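Local structure of type III effector HopU1 (Pseudomonas syringae pv. tomato, 3U0J) at residues A[37-42]-A[148-153]; A[63-68]-A[91-96]; A[97-102]-A[232-237]; A[167-172]-A[219-224]; A[200-205]-A[238-243]. The protein probably transfers ADP-ribose from NAD+ to arginine side chains of target proteins, acting as a type III effector against plant immunity. All blocks are in the same frame, centred on the assembly; numbering follows the deposited sequence.

Contact 1 (A[37-42]-A[148-153]); sequences HYSTGQ and IKMLSS
Ser39 OG is the best-held polar atom here, with three hydrogen-bond partners beyond the two segments: Glu91 OE2, Arg157 NH2 and Arg44 NH1. Ser153 OG is gripped twice. It accepts from Ser39 N at 2.8 Å, with the N-H pointing almost straight at it (159°), and it is also bonded to Glu91 OE2, so one carboxylate oxygen gathers both serine hydroxyls. Ser153 OG stands anti to its own backbone N (chi1 -179°), which turns it out of the helix to meet the backbone of Ser39. Next to this pair, Met150 begins by pointing away, but its chain bends at chi2 and brings SD within 3.8 Å of Ser39 CB. His37, with CG anti to the backbone N (chi1 169°), sets the edge of its ring on the helix: CD2 lies 3.3 Å from Lys149 O, which stays near the ring plane, while NE2 reaches Lys149 CB at 3.5 Å. The two side chains cross at about a right angle, and Lys149 NZ runs on to salt bridges with Asp43 and Asp138. A CA-H...O contact from Ser153 CA to His37 O, 3.6 Å, completes the seam. The arrangement lays the loop leading into helix 41-52, N-capped by Thr40, along helix 145-162, whose other sides pack on helix 89-99 through Met150 and Leu151 and on helix 116-126 through Ile148.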
# COMPACT_ATOMS: atom_id res chain seq x y z
N HIS A 37 -4.80 7.30 13.38
CA HIS A 37 -6.10 7.65 12.84
C HIS A 37 -7.04 6.44 12.77
O HIS A 37 -6.66 5.40 12.25
CB HIS A 37 -5.96 8.29 11.47
CG HIS A 37 -7.26 8.43 10.75
ND1 HIS A 37 -8.19 9.40 11.07
CD2 HIS A 37 -7.82 7.70 9.75
CE1 HIS A 37 -9.25 9.28 10.29
NE2 HIS A 37 -9.05 8.25 9.48
N TYR A 38 -8.24 6.61 13.32
CA TYR A 38 -9.35 5.66 13.13
C TYR A 38 -10.57 6.37 12.55
O TYR A 38 -10.93 7.46 12.97
CB TYR A 38 -9.75 4.97 14.43
CG TYR A 38 -8.63 4.15 15.01
CD1 TYR A 38 -8.54 2.79 14.75
CD2 TYR A 38 -7.65 4.74 15.80
CE1 TYR A 38 -7.51 2.04 15.27
CE2 TYR A 38 -6.62 4.00 16.32
CZ TYR A 38 -6.55 2.65 16.05
OH TYR A 38 -5.50 1.90 16.58
N SER A 39 -11.22 5.72 11.59
CA SER A 39 -12.34 6.31 10.89
C SER A 39 -13.51 6.57 11.81
O SER A 39 -13.71 5.88 12.81
CB SER A 39 -12.78 5.40 9.76
OG SER A 39 -13.05 4.11 10.26
N THR A 40 -14.29 7.59 11.45
CA THR A 40 -15.54 7.92 12.11
C THR A 40 -16.66 7.62 11.15
O THR A 40 -16.43 7.30 9.98
CB THR A 40 -15.62 9.40 12.42
OG1 THR A 40 -15.69 10.14 11.18
CG2 THR A 40 -14.38 9.84 13.18
N GLY A 41 -17.90 7.75 11.63
CA GLY A 41 -19.05 7.56 10.78
C GLY A 41 -19.07 8.52 9.60
O GLY A 41 -19.42 8.13 8.48
N GLN A 42 -18.71 9.78 9.83
CA GLN A 42 -18.71 10.76 8.76
C GLN A 42 -17.66 10.39 7.71
O GLN A 42 -17.93 10.46 6.51
CB GLN A 42 -18.48 12.18 9.32
CG GLN A 42 -18.45 13.28 8.26
CD GLN A 42 -19.77 13.45 7.54
OE1 GLN A 42 -19.84 13.35 6.30
NE2 GLN A 42 -20.83 13.69 8.32
N ILE A 148 -7.35 8.33 1.62
CA ILE A 148 -6.11 8.22 2.38
C ILE A 148 -6.47 7.87 3.81
O ILE A 148 -5.86 6.98 4.41
CB ILE A 148 -5.30 9.52 2.33
CG1 ILE A 148 -4.73 9.71 0.92
CG2 ILE A 148 -4.18 9.44 3.33
CD1 ILE A 148 -4.13 11.07 0.66
N LYS A 149 -7.50 8.53 4.32
CA LYS A 149 -7.90 8.35 5.70
C LYS A 149 -8.48 6.97 5.88
O LYS A 149 -8.15 6.28 6.84
CB LYS A 149 -8.88 9.44 6.16
CG LYS A 149 -8.35 10.87 6.01
CD LYS A 149 -9.11 11.86 6.88
CE LYS A 149 -10.63 11.84 6.62
NZ LYS A 149 -11.40 12.68 7.59
N MET A 150 -9.32 6.53 4.94
CA MET A 150 -9.95 5.23 5.10
C MET A 150 -8.89 4.14 5.11
O MET A 150 -8.95 3.24 5.96
CB MET A 150 -11.01 4.98 4.02
CG MET A 150 -12.16 4.07 4.49
SD MET A 150 -12.90 4.43 6.11
CE MET A 150 -13.54 2.83 6.38
N LEU A 151 -7.91 4.22 4.21
CA LEU A 151 -6.87 3.20 4.13
C LEU A 151 -6.03 3.20 5.41
O LEU A 151 -5.73 2.14 5.98
CB LEU A 151 -5.95 3.43 2.93
CG LEU A 151 -5.52 2.20 2.11
CD1 LEU A 151 -4.13 2.39 1.56
CD2 LEU A 151 -5.60 0.91 2.88
N SER A 152 -5.66 4.39 5.88
CA SER A 152 -4.93 4.47 7.13
C SER A 152 -5.71 3.78 8.25
O SER A 152 -5.17 2.94 8.96
CB SER A 152 -4.66 5.92 7.50
OG SER A 152 -3.77 6.53 6.58
N SER A 153 -6.98 4.12 8.40
CA SER A 153 -7.80 3.49 9.43
C SER A 153 -7.80 1.98 9.26
O SER A 153 -7.66 1.25 10.24
CB SER A 153 -9.24 4.02 9.40
OG SER A 153 -10.03 3.43 10.42

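Contact 2 (A[63-68]-A[91-96]); sequences LSIDDL and ECSAIY
A capping box opens helix 65-71: Ser64 N donates to Asp67 OD2 (3.0 Å, 165°), and Asp67 N returns a weak bond to Ser64 OG. The helix started in this way packs against helix 89-99, and Leu68, one turn in, carries most of the contact. Its CB faces Ser93, 3.5 Å from Ser93 OG. That hydroxyl is turned back along its own helix to bond Pro89 O, so toward Leu68 it offers packing and leaves its polarity directed at the preceding turn. From CB the chain continues with CG anti to the carbonyl carbon (chi1 -71°), and both methyls converge on Tyr96 CD1, though CD2 alone lies over the ring face. Leu68 CD1 stands 3.8 Å from Tyr96 CD1. Leu68 CD2 settles 3.8 Å from the ring centroid and 14° off the normal, a CH-pi contact displaced toward the rim. The anti CG of Tyr96 carries its ring out across the gap at about a right angle to Leu68. Ile65 extends CD1 to Ser93 CB, 3.8 Å away, while its side chain also packs on Phe47, Tyr48 and Ala51 of helix 41-52. Tyr103 of strand 103-108 touches both Leu68 and Tyr96. At the tip of the tyrosine, Leu63 crosses the side chain at about a right angle and sets its CD1 3.5 Å from Tyr96 OH.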
# COMPACT_ATOMS: atom_id res chain seq x y z
N LEU A 63 -15.74 -4.26 -10.11
CA LEU A 63 -16.60 -4.20 -8.95
C LEU A 63 -16.77 -2.77 -8.49
O LEU A 63 -15.78 -2.12 -8.17
CB LEU A 63 -15.97 -4.97 -7.80
CG LEU A 63 -15.96 -6.48 -7.99
CD1 LEU A 63 -15.40 -7.16 -6.75
CD2 LEU A 63 -17.37 -6.98 -8.30
N SER A 64 -18.02 -2.30 -8.43
CA SER A 64 -18.28 -0.95 -7.94
C SER A 64 -18.25 -0.89 -6.42
O SER A 64 -18.15 -1.91 -5.73
CB SER A 64 -19.63 -0.45 -8.44
OG SER A 64 -20.68 -1.25 -7.94
N ILE A 65 -18.34 0.31 -5.88
CA ILE A 65 -18.31 0.43 -4.45
C ILE A 65 -19.49 -0.34 -3.87
O ILE A 65 -19.38 -0.94 -2.81
CB ILE A 65 -18.28 1.92 -4.00
CG1 ILE A 65 -18.08 2.03 -2.49
CG2 ILE A 65 -19.56 2.63 -4.41
CD1 ILE A 65 -16.93 1.20 -1.94
N ASP A 66 -20.62 -0.34 -4.56
CA ASP A 66 -21.78 -1.08 -4.06
C ASP A 66 -21.46 -2.58 -4.06
O ASP A 66 -21.64 -3.26 -3.06
CB ASP A 66 -23.04 -0.79 -4.87
CG ASP A 66 -23.58 0.61 -4.63
OD1 ASP A 66 -23.24 1.21 -3.59
OD2 ASP A 66 -24.34 1.11 -5.49
N ASP A 67 -20.96 -3.09 -5.18
CA ASP A 67 -20.49 -4.46 -5.21
C ASP A 67 -19.50 -4.75 -4.07
O ASP A 67 -19.52 -5.83 -3.48
CB ASP A 67 -19.83 -4.77 -6.55
CG ASP A 67 -20.77 -4.63 -7.71
OD1 ASP A 67 -21.99 -4.89 -7.53
OD2 ASP A 67 -20.28 -4.27 -8.81
N LEU A 68 -18.61 -3.81 -3.77
CA LEU A 68 -17.64 -4.07 -2.71
C LEU A 68 -18.29 -4.02 -1.34
O LEU A 68 -18.04 -4.89 -0.49
CB LEU A 68 -16.49 -3.08 -2.78
CG LEU A 68 -15.59 -3.32 -3.98
CD1 LEU A 68 -14.53 -2.24 -4.03
CD2 LEU A 68 -14.97 -4.72 -3.92
N GLU A 91 -13.55 0.10 4.94
CA GLU A 91 -12.11 -0.09 5.08
C GLU A 91 -11.62 -1.23 4.21
O GLU A 91 -10.61 -1.12 3.51
CB GLU A 91 -11.73 -0.29 6.54
CG GLU A 91 -11.67 1.02 7.30
CD GLU A 91 -12.06 0.91 8.76
OE1 GLU A 91 -12.56 -0.16 9.18
OE2 GLU A 91 -11.84 1.90 9.50
N CYS A 92 -12.35 -2.34 4.23
CA CYS A 92 -12.00 -3.43 3.32
C CYS A 92 -11.93 -2.91 1.90
O CYS A 92 -10.97 -3.17 1.18
CB CYS A 92 -13.01 -4.57 3.43
SG CYS A 92 -12.94 -5.36 5.02
N SER A 93 -12.96 -2.15 1.51
CA SER A 93 -13.06 -1.59 0.16
C SER A 93 -11.88 -0.69 -0.19
O SER A 93 -11.38 -0.71 -1.32
CB SER A 93 -14.38 -0.83 -0.02
OG SER A 93 -15.49 -1.66 0.26
N ALA A 94 -11.45 0.12 0.77
CA ALA A 94 -10.32 1.00 0.54
C ALA A 94 -9.08 0.14 0.29
O ALA A 94 -8.31 0.41 -0.63
CB ALA A 94 -10.13 1.92 1.71
N ILE A 95 -8.88 -0.91 1.08
CA ILE A 95 -7.73 -1.76 0.81
C ILE A 95 -7.85 -2.39 -0.57
O ILE A 95 -6.93 -2.33 -1.39
CB ILE A 95 -7.60 -2.89 1.81
CG1 ILE A 95 -7.21 -2.37 3.18
CG2 ILE A 95 -6.60 -3.90 1.32
CD1 ILE A 95 -7.38 -3.41 4.25
N TYR A 96 -9.00 -3.01 -0.84
CA TYR A 96 -9.24 -3.63 -2.13
C TYR A 96 -8.93 -2.66 -3.27
O TYR A 96 -8.13 -2.97 -4.15
CB TYR A 96 -10.69 -4.11 -2.23
CG TYR A 96 -11.01 -4.90 -3.49
CD1 TYR A 96 -11.32 -4.25 -4.68
CD2 TYR A 96 -11.02 -6.29 -3.48
CE1 TYR A 96 -11.62 -4.97 -5.84
CE2 TYR A 96 -11.33 -7.02 -4.62
CZ TYR A 96 -11.62 -6.36 -5.80
OH TYR A 96 -11.91 -7.09 -6.95

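Contact 3 (A[97-102]-A[232-237]); sequences MHTAQD and GSSQAP
The segment 97-102, running out of helix 89-99, and the loop 232-237 lie alongside each other in step, with CA atoms 5.9 Å apart both for Thr99 and Ser234 and for Ala100 and Gln235. Thr99 makes the bond between them. Its OG1 sits between its backbone N and carbonyl carbon (chi1 63°) and accepts from Gln235 N at 3.0 Å, with a nearly linear N-H (172°). The same hydroxyl is hydrogen-bonded to Tyr96 O one turn back, so the loop is tied to the helix through an atom that is itself fixed. Ser234 OG lies 3.6 Å from Thr99 CB. It is anti to its own backbone N and is also bonded to Glu241 OE1. The Ala236 N to Ser234 OG bond, 3.2 Å, is an ST turn within the loop joining strand 227-229 to strand 241-243. Gln235 stretches fully extended over Ala100, its CD 3.7 Å from Ala100 CB, and brings its amide end beside the carboxylate of Asp102. In ADP-ribosyltransferases of the R-S-E class the loop just before the E-x-E glutamates is the ADP-ribosylating turn-turn loop, and the place of this one before Glu239 and Glu241 is consistent with that role.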
# COMPACT_ATOMS: atom_id res chain seq x y z
N MET A 97 -9.56 -1.49 -3.25
CA MET A 97 -9.44 -0.53 -4.34
C MET A 97 -8.01 -0.06 -4.50
O MET A 97 -7.57 0.23 -5.61
CB MET A 97 -10.37 0.66 -4.13
CG MET A 97 -11.83 0.34 -4.36
SD MET A 97 -12.91 1.72 -3.99
CE MET A 97 -14.06 1.45 -5.31
N HIS A 98 -7.27 0.00 -3.40
CA HIS A 98 -5.87 0.41 -3.48
C HIS A 98 -4.95 -0.68 -4.08
O HIS A 98 -3.91 -0.35 -4.66
CB HIS A 98 -5.36 0.81 -2.10
CG HIS A 98 -4.13 1.66 -2.13
ND1 HIS A 98 -4.17 3.03 -2.30
CD2 HIS A 98 -2.82 1.34 -1.98
CE1 HIS A 98 -2.94 3.51 -2.27
NE2 HIS A 98 -2.11 2.51 -2.06
N THR A 99 -5.33 -1.95 -3.95
CA THR A 99 -4.50 -3.05 -4.44
C THR A 99 -4.86 -3.42 -5.87
O THR A 99 -4.25 -4.32 -6.47
CB THR A 99 -4.65 -4.32 -3.58
OG1 THR A 99 -6.00 -4.81 -3.66
CG2 THR A 99 -4.27 -4.05 -2.15
N ALA A 100 -5.86 -2.73 -6.41
CA ALA A 100 -6.39 -3.06 -7.72
C ALA A 100 -5.82 -2.16 -8.80
O ALA A 100 -5.20 -1.15 -8.52
CB ALA A 100 -7.91 -2.97 -7.72
N GLN A 101 -6.08 -2.53 -10.04
CA GLN A 101 -5.54 -1.81 -11.17
C GLN A 101 -6.69 -1.23 -11.97
O GLN A 101 -6.46 -0.68 -13.04
CB GLN A 101 -4.76 -2.79 -12.04
CG GLN A 101 -3.36 -2.36 -12.40
CD GLN A 101 -2.37 -2.40 -11.22
OE1 GLN A 101 -2.46 -3.26 -10.33
NE2 GLN A 101 -1.41 -1.46 -11.23
N ASP A 102 -7.92 -1.35 -11.46
CA ASP A 102 -9.13 -1.06 -12.23
C ASP A 102 -9.82 0.24 -11.96
O ASP A 102 -10.82 0.52 -12.61
CB ASP A 102 -10.22 -2.08 -11.96
CG ASP A 102 -9.71 -3.48 -11.92
OD1 ASP A 102 -8.78 -3.78 -12.71
OD2 ASP A 102 -10.25 -4.26 -11.10
N GLY A 232 -6.51 -10.54 3.15
CA GLY A 232 -7.94 -10.83 3.17
C GLY A 232 -8.80 -9.89 2.33
O GLY A 232 -9.80 -10.31 1.77
N SER A 233 -8.38 -8.63 2.26
CA SER A 233 -9.10 -7.60 1.52
C SER A 233 -8.52 -7.33 0.16
O SER A 233 -9.13 -6.63 -0.64
CB SER A 233 -9.00 -6.30 2.29
OG SER A 233 -9.89 -6.31 3.37
N SER A 234 -7.32 -7.84 -0.09
CA SER A 234 -6.61 -7.58 -1.33
C SER A 234 -7.32 -8.18 -2.55
O SER A 234 -7.97 -9.22 -2.44
CB SER A 234 -5.19 -8.11 -1.24
OG SER A 234 -4.48 -7.77 -2.43
N GLN A 235 -7.22 -7.51 -3.68
CA GLN A 235 -7.81 -8.02 -4.91
C GLN A 235 -7.10 -9.30 -5.31
O GLN A 235 -7.67 -10.19 -5.96
CB GLN A 235 -7.69 -7.00 -6.05
CG GLN A 235 -8.29 -7.52 -7.34
CD GLN A 235 -8.25 -6.53 -8.47
OE1 GLN A 235 -9.30 -6.10 -8.96
NE2 GLN A 235 -7.04 -6.15 -8.90
N ALA A 236 -5.83 -9.36 -4.91
CA ALA A 236 -5.00 -10.54 -5.12
C ALA A 236 -4.38 -11.03 -3.80
O ALA A 236 -3.22 -10.76 -3.50
CB ALA A 236 -3.92 -10.24 -6.16
N PRO A 237 -5.18 -11.76 -3.01
CA PRO A 237 -4.74 -12.39 -1.76
C PRO A 237 -3.49 -13.26 -1.94
O PRO A 237 -2.58 -13.21 -1.11
CB PRO A 237 -5.95 -13.27 -1.38
CG PRO A 237 -7.15 -12.60 -2.05
CD PRO A 237 -6.59 -12.05 -3.34

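Contact 4 (A[167-172]-A[219-224]); sequences TVYRGI and AFQISL
Phe220 CG is anti to its carbonyl carbon (chi1 -72°) and Arg170 bends at chi2 (-89°) and chi3 (-86°), so that the ring runs along the sheet toward Ile172 while the guanidinium bends over, with Ile172 CD1 against one of its faces. Arg170 and Phe220 meet at their CB atoms, 3.6 Å apart; farther out, Ile172 CG1 meets the ring edge at Phe220 CE2, 3.8 Å. On the same face Val168 CG2 packs on Leu224 CD1 and Ile222 CB. The opposite face is more polar: Tyr169 CE1 is 3.9 Å from Gln221 CG, and a water bridges Thr167 OG1 (3.1 Å) and Gln221 NE2 (3.3 Å). Behind these side chains the strands are antiparallel, with two hydrogen-bonded pairs, Val168 with Ile222 and Arg170 with Phe220. Val168 N to Ile222 O is 2.8 Å, and Arg170 N to Phe220 O is longer at 3.1 Å. Arg170 probably corresponds to the arginine of the R-S-E motif, on the first core strand of such transferases. Strand 167-172 edges the five-stranded sheet, strand 218-224 separates it from strand 263-269, and strand 199-201 approaches through the backbone bond of Tyr169 with Thr201.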
# COMPACT_ATOMS: atom_id res chain seq x y z
N THR A 167 9.88 -11.01 8.05
CA THR A 167 10.55 -10.61 6.83
C THR A 167 9.59 -10.59 5.65
O THR A 167 8.80 -11.51 5.46
CB THR A 167 11.75 -11.55 6.51
OG1 THR A 167 12.78 -11.36 7.50
CG2 THR A 167 12.32 -11.26 5.14
N VAL A 168 9.64 -9.50 4.89
CA VAL A 168 8.87 -9.37 3.67
C VAL A 168 9.83 -8.84 2.64
O VAL A 168 10.96 -8.47 2.98
CB VAL A 168 7.75 -8.35 3.82
CG1 VAL A 168 6.73 -8.84 4.82
CG2 VAL A 168 8.32 -7.00 4.23
N TYR A 169 9.38 -8.80 1.38
CA TYR A 169 10.23 -8.48 0.25
C TYR A 169 9.56 -7.47 -0.68
O TYR A 169 8.34 -7.36 -0.71
CB TYR A 169 10.59 -9.74 -0.53
CG TYR A 169 11.26 -10.82 0.31
CD1 TYR A 169 12.65 -10.86 0.47
CD2 TYR A 169 10.49 -11.80 0.94
CE1 TYR A 169 13.24 -11.83 1.24
CE2 TYR A 169 11.08 -12.78 1.71
CZ TYR A 169 12.45 -12.79 1.86
OH TYR A 169 13.01 -13.79 2.63
N ARG A 170 10.39 -6.75 -1.44
CA ARG A 170 9.96 -5.73 -2.39
C ARG A 170 10.86 -5.85 -3.59
O ARG A 170 12.07 -6.00 -3.43
CB ARG A 170 10.22 -4.33 -1.84
CG ARG A 170 9.07 -3.66 -1.20
CD ARG A 170 8.27 -2.87 -2.21
NE ARG A 170 8.77 -1.52 -2.43
CZ ARG A 170 8.18 -0.66 -3.26
NH1 ARG A 170 7.07 -1.04 -3.93
NH2 ARG A 170 8.71 0.56 -3.43
N GLY A 171 10.29 -5.74 -4.78
CA GLY A 171 11.09 -5.71 -5.98
C GLY A 171 10.84 -4.39 -6.67
O GLY A 171 9.70 -3.99 -6.85
N ILE A 172 11.93 -3.73 -7.06
CA ILE A 172 11.89 -2.44 -7.74
C ILE A 172 12.71 -2.56 -9.02
O ILE A 172 13.65 -3.36 -9.08
CB ILE A 172 12.46 -1.34 -6.80
CG1 ILE A 172 11.42 -0.92 -5.79
CG2 ILE A 172 12.89 -0.10 -7.55
CD1 ILE A 172 10.06 -0.70 -6.44
N ALA A 219 16.31 -5.38 -5.17
CA ALA A 219 15.52 -6.14 -4.20
C ALA A 219 15.64 -5.53 -2.81
O ALA A 219 16.71 -5.10 -2.41
CB ALA A 219 15.95 -7.60 -4.16
N PHE A 220 14.53 -5.52 -2.09
CA PHE A 220 14.53 -5.06 -0.71
C PHE A 220 14.14 -6.20 0.19
O PHE A 220 13.08 -6.81 0.04
CB PHE A 220 13.54 -3.92 -0.53
CG PHE A 220 13.97 -2.64 -1.14
CD1 PHE A 220 14.74 -1.74 -0.44
CD2 PHE A 220 13.61 -2.31 -2.44
CE1 PHE A 220 15.15 -0.54 -1.02
CE2 PHE A 220 14.01 -1.10 -3.01
CZ PHE A 220 14.77 -0.22 -2.29
N GLN A 221 15.01 -6.51 1.15
CA GLN A 221 14.68 -7.51 2.13
C GLN A 221 14.43 -6.78 3.42
O GLN A 221 15.36 -6.28 4.04
CB GLN A 221 15.81 -8.49 2.31
CG GLN A 221 15.53 -9.51 3.38
CD GLN A 221 16.69 -10.44 3.56
OE1 GLN A 221 17.11 -11.11 2.60
NE2 GLN A 221 17.22 -10.50 4.77
N ILE A 222 13.16 -6.72 3.80
CA ILE A 222 12.72 -5.86 4.89
C ILE A 222 12.26 -6.71 6.06
O ILE A 222 11.49 -7.66 5.90
CB ILE A 222 11.55 -5.02 4.43
CG1 ILE A 222 11.86 -4.41 3.07
CG2 ILE A 222 11.20 -3.98 5.45
CD1 ILE A 222 10.74 -3.60 2.49
N SER A 223 12.76 -6.40 7.25
CA SER A 223 12.22 -7.02 8.44
C SER A 223 11.40 -5.98 9.19
O SER A 223 11.88 -4.87 9.49
CB SER A 223 13.32 -7.62 9.31
OG SER A 223 14.08 -6.60 9.92
N LEU A 224 10.15 -6.33 9.47
CA LEU A 224 9.19 -5.40 10.01
C LEU A 224 8.95 -5.70 11.46
O LEU A 224 8.84 -6.87 11.86
CB LEU A 224 7.87 -5.54 9.25
CG LEU A 224 7.94 -5.27 7.75
CD1 LEU A 224 6.73 -5.84 7.05
CD2 LEU A 224 8.06 -3.77 7.48
O HOH W 1 15.31 -9.63 7.29

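Contact 5 (A[200-205]-A[238-243]); sequences TTRIKD and SEEEIM
Arg202 and Glu240 cross at about a right angle, with their guanidinium and carboxylate planes 79° apart. Arg202 NE is 3.8 Å from Glu240 OE1, a long salt bridge of charge alone, for the oxygen lies well out of the guanidinium plane. The edge of the guanidinium is turned instead to Glu240 O, and one face carries Ile242 CD1, 4.0 Å above the plane and toward its rim. The firmer partner of the arginine is Asp229, bridged through NH2. Ile203 also crosses Glu240 at about a right angle, its CD1 3.5 Å from Glu240 CD. The two threonines point to opposite faces of the short antiparallel pairing. Thr200 OG1 comes to Ile242 O from above the carbonyl plane at 2.9 Å, while Thr200 N arrives nearly along the C=O axis at 3.0 Å, so this oxygen is gripped twice; Ile242 N donates back to Thr200 O. Thr201 OG1, anti to its backbone N (chi1 -180°), donates to Glu239 O at 2.8 Å and accepts from Ile203 N at 3.2 Å, which makes an ST turn. Arg202 N adds a nearly straight bond (173°) to Glu240 O. Ser199-Thr200-Thr201 and Glu239-Glu240-Glu241 probably correspond to the S-T-S-like and E-x-E elements of R-S-E transferases. The hydroxyls bond the carbonyls of Glu239, the first acid of the triplet, and of Ile242, the residue after it. Glu239 OE1 and Glu241 OE1 are 3.0 Å apart, two acceptors not hydrogen-bonded to each other, so one carboxylate may have a raised pKa, with Ser234 OG bonded to Glu241 OE1.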
# COMPACT_ATOMS: atom_id res chain seq x y z
N THR A 200 4.43 -4.73 0.20
CA THR A 200 5.50 -5.72 0.27
C THR A 200 4.90 -7.11 0.19
O THR A 200 3.69 -7.27 0.33
CB THR A 200 6.30 -5.57 1.59
OG1 THR A 200 5.51 -6.05 2.70
CG2 THR A 200 6.70 -4.11 1.83
N THR A 201 5.73 -8.13 -0.02
CA THR A 201 5.19 -9.48 -0.09
C THR A 201 5.98 -10.44 0.79
O THR A 201 7.18 -10.32 0.91
CB THR A 201 5.16 -10.01 -1.52
OG1 THR A 201 4.61 -11.33 -1.52
CG2 THR A 201 6.53 -10.08 -2.07
N ARG A 202 5.28 -11.38 1.41
CA ARG A 202 5.95 -12.42 2.20
C ARG A 202 6.74 -13.41 1.34
O ARG A 202 7.68 -14.06 1.81
CB ARG A 202 4.93 -13.18 3.02
CG ARG A 202 4.62 -12.56 4.35
CD ARG A 202 3.57 -13.39 5.08
NE ARG A 202 2.25 -13.07 4.58
CZ ARG A 202 1.13 -13.19 5.29
NH1 ARG A 202 1.20 -13.64 6.55
NH2 ARG A 202 -0.04 -12.85 4.76
N ILE A 203 6.36 -13.53 0.07
CA ILE A 203 6.93 -14.53 -0.81
C ILE A 203 8.07 -13.98 -1.67
O ILE A 203 7.84 -13.15 -2.57
CB ILE A 203 5.84 -15.11 -1.72
CG1 ILE A 203 4.55 -15.38 -0.93
CG2 ILE A 203 6.33 -16.36 -2.41
CD1 ILE A 203 3.28 -15.49 -1.81
N LYS A 204 9.29 -14.45 -1.40
CA LYS A 204 10.45 -14.03 -2.17
C LYS A 204 10.19 -14.04 -3.67
O LYS A 204 10.53 -13.09 -4.37
CB LYS A 204 11.67 -14.89 -1.84
CG LYS A 204 12.63 -14.22 -0.90
CD LYS A 204 13.86 -15.07 -0.57
CE LYS A 204 15.01 -14.80 -1.53
NZ LYS A 204 16.28 -15.51 -1.12
N ASP A 205 9.59 -15.11 -4.18
CA ASP A 205 9.37 -15.17 -5.63
C ASP A 205 8.53 -14.01 -6.16
O ASP A 205 8.74 -13.55 -7.28
CB ASP A 205 8.74 -16.50 -6.04
CG ASP A 205 9.77 -17.62 -6.10
OD1 ASP A 205 10.98 -17.32 -5.97
OD2 ASP A 205 9.37 -18.79 -6.27
N SER A 238 -3.46 -14.06 -3.02
CA SER A 238 -2.32 -14.91 -3.36
C SER A 238 -0.99 -14.15 -3.43
O SER A 238 0.08 -14.76 -3.33
CB SER A 238 -2.57 -15.58 -4.72
OG SER A 238 -2.50 -14.63 -5.78
N GLU A 239 -1.05 -12.84 -3.64
CA GLU A 239 0.16 -12.02 -3.62
C GLU A 239 0.70 -11.92 -2.18
O GLU A 239 1.83 -11.50 -1.98
CB GLU A 239 -0.10 -10.62 -4.22
CG GLU A 239 -0.13 -10.59 -5.76
CD GLU A 239 -0.82 -9.33 -6.34
OE1 GLU A 239 -1.26 -8.44 -5.56
OE2 GLU A 239 -0.94 -9.23 -7.59
N GLU A 240 -0.11 -12.34 -1.21
CA GLU A 240 0.30 -12.42 0.20
C GLU A 240 0.96 -11.16 0.74
O GLU A 240 2.00 -11.24 1.42
CB GLU A 240 1.23 -13.61 0.45
CG GLU A 240 0.56 -14.98 0.43
CD GLU A 240 1.41 -16.07 1.10
OE1 GLU A 240 2.35 -15.73 1.86
OE2 GLU A 240 1.12 -17.28 0.88
N GLU A 241 0.36 -10.01 0.47
CA GLU A 241 0.99 -8.74 0.81
C GLU A 241 0.80 -8.20 2.25
O GLU A 241 -0.21 -8.41 2.90
CB GLU A 241 0.65 -7.67 -0.22
CG GLU A 241 -0.78 -7.64 -0.60
CD GLU A 241 -1.01 -6.87 -1.89
OE1 GLU A 241 -1.77 -7.41 -2.74
OE2 GLU A 241 -0.44 -5.73 -2.04
N ILE A 242 1.84 -7.51 2.71
CA ILE A 242 1.83 -6.76 3.94
C ILE A 242 2.00 -5.30 3.53
O ILE A 242 2.86 -4.99 2.69
CB ILE A 242 3.04 -7.17 4.78
CG1 ILE A 242 3.02 -8.68 5.04
CG2 ILE A 242 3.07 -6.40 6.06
CD1 ILE A 242 1.76 -9.15 5.69
N MET A 243 1.16 -4.40 4.07
CA MET A 243 1.17 -2.98 3.69
C MET A 243 1.58 -2.15 4.91
O MET A 243 1.23 -2.50 6.04
CB MET A 243 -0.21 -2.55 3.16
CG MET A 243 -0.34 -1.10 2.62
SD MET A 243 -1.93 -0.66 1.84
CE MET A 243 -1.80 -1.49 0.27

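In the fold
Contacts 1 and 2 lie among the helices, contacts 4 and 5 among the strands, and contact 3 between them. Contact 2 is the most buried and essentially apolar between its helices, whereas contact 1 is polar and only partly buried; Glu91 connects them. Contacts 3, 4 and 5 are likewise partly buried. Contact 3 continues from contact 2 on helix 89-99, the centres about 9 Å apart, and passes through Ser234 and Glu241 to contact 5. Contacts 4 and 5 also have centres about 9 Å apart, linked by Tyr169 N to Thr201 O. Contact 4 relies on regular backbone pairing; contact 5 adds hydroxyl bonds and charges to a short one. Contact 3 thus joins the helices to the segments that probably carry the R-S-E motif.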